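Local coordinates for protein putative 5-dehydro-2-deoxygluconokinase (Bacillus halodurans C-125, PDB 2QCV) that probably phosphorylates 5-dehydro-2-deoxy-D-gluconate with ATP, a step in myo-inositol degradation, as a carbohydrate kinase of the PfkB family, at residues T206-F210 against K219-T225; L236-K240 against Y275-F279; G258-K262 against D326-T330. All coordinates share one frame; numbering follows the deposited sequence. Where two conformers were deposited one is given.

Contact 1: T206-F210 against K219-T225; sequences TREEF and KGDNDET
R207 reaches from the first turn of helix 207-213 to the start of helix 222-229, where the edge of its guanidinium meets N222 and T225. One nitrogen does the work across the contact: NH1 donates to T225 OG1 at 2.8 Å and to N222 OD1 at 2.9 Å. Both bonds run nearly straight, and both acceptors sit practically in the guanidinium plane. The N222 amide is turned only 28° from that plane, although NH1 comes in somewhat tilted from the amide's own carbonyl plane. R207 CG stands anti to the backbone N (chi1 -180°), and bends at chi2 and chi3 then bring the flat group between the G220 backbone and F210 CB. On one face G220 C lies 3.7 Å above the guanidinium plane of R207; on the opposite face F210 CB lies 3.4 Å from it, toward the rim. Lower on the arginine, CG of R207 rests 3.9 Å from K219 CG. The side chains of F210 and T225 cross at about a right angle, and ring atom CD1 of F210 meets methyl CG2 of T225 at 3.7 Å. Each helix start has its own cap, T206 with E209 in a capping box and D221 through its carboxylate. The other terminal nitrogen of R207, NH2, forms salt bridges with D211 and E214, and E214 also hydrogen-bonds T225 OG1. Replacing R207 with a leucine would probably leave N222 OD1 without its donor here and the D211 and E214 carboxylates without their positive mate. With carboxylates on NH2 and neutral oxygens on NH1, the arginine very likely stays charged, and its buried head joins the two helix starts mainly through polar bonds.

Contact 2: L236-K240 against Y275-F279; sequences LIVIK and YASAF
V238 and F279 make the tightest packing of a strand-helix contact in the alpha/beta domain of the ribokinase-like fold: strand 236-240 belongs to the central sheet, and helix 271-284 lies against one face of it. The strand runs at 139° to the helix direction, with their axes 12.3 Å apart, a distance bridged by side chains from both elements. L236, V238 and K240, alternate residues, all point at the helix and meet F279 and Y275, one turn apart on it. V238 CG2 presses against F279 CZ at 3.6 Å, while L236 CD2 approaches the same CZ from near the ring plane at 4.1 Å. I204 of the neighbouring strand and A292 of helix 289-305 add to the packing round F279. V238 also spans the two aromatics, its other methyl CG1 lying 3.8 Å from Y275 OH, a hydroxyl that is hydrogen-bonded to S246.

The K240 end is partly exposed and less firmly held at its ammonium group: a triethylene glycol molecule, probably from the crystallisation liquor, lies about 4 Å from the lysine side chain. The ammonium group makes a long, weak ion pair with E175, and its pull on the tyrosine ring is weak at most. What does fit is the aliphatic part of K240: CD sits almost centrally over one face of Y275, 3.8 Å from the ring centroid and 9° off its normal.

Contact 3: G258-K262 against D326-T330; sequences GYAYK and DETIT
A single beta bridge pairs Y261 with T328, tying the loop that leaves strand 255-258 to the C-terminal tail beyond helix 316-325. Their CA atoms are 4.1 Å apart, and two backbone bonds between the flanking residues hold the bridge. I329 N donates to A260 O at 2.8 Å. E327 O accepts from K262 N at 2.9 Å. The side chains of Y261 and T328 lie side by side and point the same way. With OG1 of T328 between the backbone N and the carbonyl carbon (chi1 53°), CG2 falls anti to the carbonyl carbon and lies over one face of the Y261 ring, 3.6 Å from its centroid, a CH-pi contact offset toward the CE2 rim.

Strand 255-258 is the outermost strand of the large sheet at this end of the ribokinase-like fold, and the tail joins the chain just past it. Y261 is buried, and its ring also touches helices 289-305 and 316-325, so it packs the loop against the helical layer. Alongside the bridge, A260 CB meets I329 CD1 at 4.0 Å. Y259 CB packs against T328 CB at 3.8 Å, while ring atom CD1 of Y259 brushes the T330 methyl.

Three waters also bridge the segments. One molecule accepts from A260 N and donates to I329 O; another links the carbonyls of K262 and E327. A third accepts from Y261 OH at 2.6 Å and donates to D326 OD1, carrying the tyrosine's polar end to the first residue after helix 316-325.

How the contacts relate
Contacts 1 and 2 meet at strand 236-240 of the large sheet. Contact 1 closes along the chain before contact 2 opens; helix 222-229 leads into the strand. Their centres are 14 Å apart and they touch directly: R207 N probably hydrogen-bonds K240 O, and N222 packs on I239. The strand thus has the helix starts of contact 1 on one face and helix 271-284 on the other. Contact 3 alternates with contact 2 in sequence, its centre 15 Å away, without touching. Contacts 1 and 3 have centres 21 Å apart and do not touch. Contact 2 is the buried middle of the three, contact 1 partly buried and contact 3 at the surface of one alpha/beta domain.

Contact 1: T206-F210 against K219-T225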
# COMPACT_ATOMS: atom_id res chain seq x y z
N THR A 206 -32.47 5.09 -5.63
CA THR A 206 -33.42 4.11 -5.20
C THR A 206 -33.67 4.25 -3.71
O THR A 206 -32.86 4.80 -2.96
CB THR A 206 -32.92 2.67 -5.51
OG1 THR A 206 -31.79 2.37 -4.68
CG2 THR A 206 -32.56 2.50 -6.99
N ARG A 207 -34.78 3.68 -3.24
CA ARG A 207 -35.08 3.69 -1.82
C ARG A 207 -33.92 3.03 -1.05
O ARG A 207 -33.52 3.51 -0.03
CB ARG A 207 -36.42 2.96 -1.58
CG ARG A 207 -36.92 2.86 -0.15
CD ARG A 207 -37.14 4.23 0.51
NE ARG A 207 -36.01 4.61 1.36
CZ ARG A 207 -35.87 5.77 1.99
NH1 ARG A 207 -36.80 6.73 1.89
NH2 ARG A 207 -34.80 5.97 2.78
N GLU A 208 -33.36 1.95 -1.58
CA GLU A 208 -32.23 1.30 -0.92
C GLU A 208 -31.01 2.21 -0.80
O GLU A 208 -30.34 2.24 0.23
CB GLU A 208 -31.90 -0.01 -1.63
CG GLU A 208 -32.95 -1.08 -1.42
N GLU A 209 -30.77 3.02 -1.82
CA GLU A 209 -29.69 3.97 -1.83
C GLU A 209 -29.91 5.11 -0.82
O GLU A 209 -28.96 5.56 -0.14
CB GLU A 209 -29.48 4.48 -3.25
CG GLU A 209 -28.90 3.44 -4.15
CD GLU A 209 -28.89 3.78 -5.65
OE1 GLU A 209 -29.64 4.63 -6.15
OE2 GLU A 209 -28.07 3.18 -6.35
N PHE A 210 -31.14 5.57 -0.67
CA PHE A 210 -31.43 6.53 0.38
C PHE A 210 -31.27 5.92 1.75
O PHE A 210 -30.84 6.64 2.69
CB PHE A 210 -32.81 7.18 0.22
CG PHE A 210 -32.84 8.28 -0.86
CD1 PHE A 210 -32.45 9.57 -0.55
CD2 PHE A 210 -33.20 7.99 -2.15
CE1 PHE A 210 -32.48 10.57 -1.53
CE2 PHE A 210 -33.25 9.02 -3.15
CZ PHE A 210 -32.90 10.28 -2.84
N LYS A 219 -35.48 -0.50 5.44
CA LYS A 219 -36.12 0.43 4.55
C LYS A 219 -36.65 1.63 5.29
O LYS A 219 -37.37 1.47 6.24
CB LYS A 219 -37.29 -0.25 3.86
CG LYS A 219 -37.97 0.61 2.86
CD LYS A 219 -39.22 -0.09 2.32
CE LYS A 219 -38.87 -1.09 1.25
NZ LYS A 219 -40.12 -1.68 0.69
N GLY A 220 -36.34 2.81 4.79
CA GLY A 220 -36.79 4.06 5.37
C GLY A 220 -38.11 4.54 4.78
O GLY A 220 -38.67 3.90 3.90
N ASP A 221 -38.59 5.65 5.31
CA ASP A 221 -39.89 6.26 4.98
C ASP A 221 -39.56 7.50 4.17
O ASP A 221 -38.76 8.35 4.62
CB ASP A 221 -40.59 6.65 6.28
CG ASP A 221 -41.94 7.35 6.08
OD1 ASP A 221 -42.11 8.10 5.10
OD2 ASP A 221 -42.81 7.18 6.94
N ASN A 222 -40.14 7.61 2.98
CA ASN A 222 -39.83 8.74 2.08
C ASN A 222 -40.17 10.08 2.76
O ASN A 222 -39.50 11.09 2.51
CB ASN A 222 -40.56 8.65 0.76
CG ASN A 222 -40.08 7.49 -0.11
OD1 ASN A 222 -39.22 6.71 0.28
ND2 ASN A 222 -40.67 7.39 -1.29
N ASP A 223 -41.26 10.12 3.55
CA ASP A 223 -41.66 11.37 4.20
C ASP A 223 -40.59 11.82 5.19
O ASP A 223 -40.31 13.01 5.31
CB ASP A 223 -43.02 11.26 4.89
CG ASP A 223 -44.17 11.10 3.90
OD1 ASP A 223 -44.03 11.55 2.74
OD2 ASP A 223 -45.21 10.53 4.28
N GLU A 224 -39.95 10.88 5.87
CA GLU A 224 -38.86 11.22 6.78
C GLU A 224 -37.61 11.63 6.03
O GLU A 224 -36.90 12.56 6.44
CB GLU A 224 -38.57 10.06 7.74
CG GLU A 224 -39.70 9.86 8.76
CD GLU A 224 -40.02 11.16 9.49
OE1 GLU A 224 -39.09 11.72 10.12
OE2 GLU A 224 -41.17 11.65 9.40
N THR A 225 -37.32 10.94 4.93
CA THR A 225 -36.16 11.27 4.10
C THR A 225 -36.23 12.71 3.64
O THR A 225 -35.23 13.44 3.73
CB THR A 225 -36.11 10.36 2.88
OG1 THR A 225 -35.97 9.01 3.35
CG2 THR A 225 -34.99 10.73 1.91

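Contact 2: L236-K240 against Y275-F279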
# COMPACT_ATOMS: atom_id res chain seq x y z
N LEU A 236 -35.52 19.22 -5.00
CA LEU A 236 -36.16 18.10 -5.69
C LEU A 236 -35.50 16.81 -5.32
O LEU A 236 -34.28 16.68 -5.45
CB LEU A 236 -36.08 18.27 -7.22
CG LEU A 236 -36.71 17.17 -8.10
CD1 LEU A 236 -38.27 17.00 -7.90
CD2 LEU A 236 -36.39 17.46 -9.55
N ILE A 237 -36.30 15.84 -4.86
CA ILE A 237 -35.77 14.56 -4.45
C ILE A 237 -36.57 13.50 -5.17
O ILE A 237 -37.82 13.50 -5.12
CB ILE A 237 -35.87 14.38 -2.90
CG1 ILE A 237 -35.10 15.48 -2.18
CG2 ILE A 237 -35.46 12.97 -2.45
CD1 ILE A 237 -35.37 15.61 -0.69
N VAL A 238 -35.87 12.62 -5.88
CA VAL A 238 -36.52 11.54 -6.63
C VAL A 238 -36.15 10.19 -6.03
O VAL A 238 -34.97 9.84 -5.96
CB VAL A 238 -36.14 11.60 -8.12
CG1 VAL A 238 -36.80 10.44 -8.87
CG2 VAL A 238 -36.52 13.01 -8.74
N ILE A 239 -37.13 9.45 -5.55
CA ILE A 239 -36.88 8.19 -4.85
C ILE A 239 -37.54 7.07 -5.67
O ILE A 239 -38.75 7.09 -5.89
CB ILE A 239 -37.42 8.18 -3.37
CG1 ILE A 239 -36.96 9.46 -2.60
CG2 ILE A 239 -37.05 6.86 -2.63
CD1 ILE A 239 -37.37 9.55 -1.13
N LYS A 240 -36.72 6.13 -6.15
CA LYS A 240 -37.18 5.05 -7.05
C LYS A 240 -37.38 3.75 -6.30
O LYS A 240 -36.57 3.35 -5.44
CB LYS A 240 -36.17 4.85 -8.15
CG LYS A 240 -35.82 6.15 -8.90
CD LYS A 240 -34.71 5.90 -9.87
CE LYS A 240 -33.35 5.85 -9.23
NZ LYS A 240 -32.33 5.26 -10.19
N TYR A 275 -32.55 5.97 -16.76
CA TYR A 275 -33.54 6.72 -16.01
C TYR A 275 -33.10 8.18 -15.79
O TYR A 275 -33.85 9.10 -16.08
CB TYR A 275 -33.87 5.99 -14.70
CG TYR A 275 -34.99 6.62 -13.92
CD1 TYR A 275 -34.81 7.84 -13.26
CD2 TYR A 275 -36.25 6.01 -13.84
CE1 TYR A 275 -35.86 8.43 -12.55
CE2 TYR A 275 -37.29 6.59 -13.11
CZ TYR A 275 -37.09 7.78 -12.48
OH TYR A 275 -38.11 8.35 -11.76
N ALA A 276 -31.87 8.38 -15.34
CA ALA A 276 -31.38 9.71 -14.99
C ALA A 276 -31.26 10.57 -16.23
O ALA A 276 -31.66 11.73 -16.20
CB ALA A 276 -30.02 9.63 -14.28
N SER A 277 -30.70 10.03 -17.30
CA SER A 277 -30.51 10.82 -18.53
C SER A 277 -31.85 11.28 -19.10
O SER A 277 -32.03 12.45 -19.42
CB SER A 277 -29.67 10.06 -19.56
OG SER A 277 -30.12 8.77 -19.81
N ALA A 278 -32.82 10.36 -19.19
CA ALA A 278 -34.14 10.70 -19.76
C ALA A 278 -34.96 11.59 -18.82
O ALA A 278 -35.69 12.48 -19.28
CB ALA A 278 -34.92 9.42 -20.15
N PHE A 279 -34.88 11.35 -17.51
CA PHE A 279 -35.53 12.22 -16.54
C PHE A 279 -34.99 13.65 -16.64
O PHE A 279 -35.75 14.62 -16.76
CB PHE A 279 -35.33 11.68 -15.12
CG PHE A 279 -35.90 12.56 -14.05
CD1 PHE A 279 -37.22 12.44 -13.62
CD2 PHE A 279 -35.11 13.49 -13.44
CE1 PHE A 279 -37.74 13.29 -12.63
CE2 PHE A 279 -35.61 14.33 -12.44
CZ PHE A 279 -36.93 14.23 -12.05

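Contact 3: G258-K262 against D326-T330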
# COMPACT_ATOMS: atom_id res chain seq x y z
N GLY A 258 -44.43 8.30 -10.70
CA GLY A 258 -44.09 7.65 -11.96
C GLY A 258 -44.28 6.15 -11.84
O GLY A 258 -44.37 5.61 -10.70
N TYR A 259 -44.25 5.48 -13.00
CA TYR A 259 -44.61 4.08 -13.12
C TYR A 259 -43.56 3.36 -13.94
O TYR A 259 -43.13 3.86 -14.99
CB TYR A 259 -46.01 3.91 -13.78
CG TYR A 259 -47.03 4.83 -13.14
CD1 TYR A 259 -47.73 4.43 -12.00
CD2 TYR A 259 -47.19 6.13 -13.60
CE1 TYR A 259 -48.59 5.30 -11.38
CE2 TYR A 259 -48.04 6.99 -12.97
CZ TYR A 259 -48.75 6.56 -11.87
OH TYR A 259 -49.60 7.46 -11.27
N ALA A 260 -43.20 2.18 -13.46
CA ALA A 260 -42.40 1.22 -14.24
C ALA A 260 -43.16 0.78 -15.48
O ALA A 260 -44.40 0.62 -15.43
CB ALA A 260 -42.01 0.01 -13.41
N TYR A 261 -42.43 0.62 -16.59
CA TYR A 261 -43.02 0.08 -17.83
C TYR A 261 -42.87 -1.42 -17.89
O TYR A 261 -41.86 -1.95 -17.46
CB TYR A 261 -42.43 0.79 -19.05
CG TYR A 261 -43.00 2.16 -19.18
CD1 TYR A 261 -42.46 3.24 -18.47
CD2 TYR A 261 -44.11 2.39 -19.98
CE1 TYR A 261 -43.02 4.52 -18.55
CE2 TYR A 261 -44.67 3.66 -20.08
CZ TYR A 261 -44.14 4.71 -19.35
OH TYR A 261 -44.72 5.93 -19.43
N LYS A 262 -43.93 -2.12 -18.32
CA LYS A 262 -43.89 -3.55 -18.56
C LYS A 262 -42.75 -3.82 -19.54
O LYS A 262 -42.63 -3.13 -20.54
CB LYS A 262 -45.21 -4.05 -19.17
CG LYS A 262 -46.46 -3.90 -18.31
CD LYS A 262 -47.66 -4.60 -18.99
CE LYS A 262 -48.99 -4.45 -18.22
NZ LYS A 262 -48.81 -4.39 -16.75
N ASP A 326 -48.18 3.16 -23.15
CA ASP A 326 -48.69 3.27 -21.76
C ASP A 326 -48.98 1.92 -21.14
O ASP A 326 -49.99 1.73 -20.48
CB ASP A 326 -49.90 4.20 -21.69
CG ASP A 326 -50.31 4.57 -20.25
OD1 ASP A 326 -49.46 4.66 -19.32
OD2 ASP A 326 -51.52 4.80 -20.07
N GLU A 327 -48.06 0.99 -21.32
CA GLU A 327 -48.14 -0.33 -20.69
C GLU A 327 -47.25 -0.30 -19.46
O GLU A 327 -46.06 -0.60 -19.52
CB GLU A 327 -47.75 -1.45 -21.67
CG GLU A 327 -48.78 -1.59 -22.79
CD GLU A 327 -48.45 -2.67 -23.81
OE1 GLU A 327 -47.33 -3.25 -23.77
OE2 GLU A 327 -49.32 -2.94 -24.67
N THR A 328 -47.83 0.12 -18.34
CA THR A 328 -47.08 0.35 -17.13
C THR A 328 -47.55 -0.64 -16.08
O THR A 328 -48.54 -1.34 -16.29
CB THR A 328 -47.31 1.77 -16.61
OG1 THR A 328 -48.72 1.98 -16.50
CG2 THR A 328 -46.68 2.82 -17.55
N ILE A 329 -46.79 -0.70 -14.98
CA ILE A 329 -47.09 -1.58 -13.85
C ILE A 329 -47.72 -0.75 -12.72
O ILE A 329 -47.14 0.23 -12.25
CB ILE A 329 -45.83 -2.25 -13.29
CG1 ILE A 329 -45.15 -3.11 -14.38
CG2 ILE A 329 -46.17 -3.13 -12.07
CD1 ILE A 329 -43.76 -3.59 -13.99
N THR A 330 -48.91 -1.13 -12.29
CA THR A 330 -49.59 -0.41 -11.20
C THR A 330 -50.06 -1.34 -10.10
O THR A 330 -50.65 -0.89 -9.11
CB THR A 330 -50.78 0.45 -11.73
OG1 THR A 330 -51.78 -0.40 -12.30
CG2 THR A 330 -50.34 1.51 -12.76
O HOH W 1 -44.74 1.11 -11.28
O HOH W 2 -47.22 6.05 -20.22
O HOH W 3 -44.25 -1.19 -21.65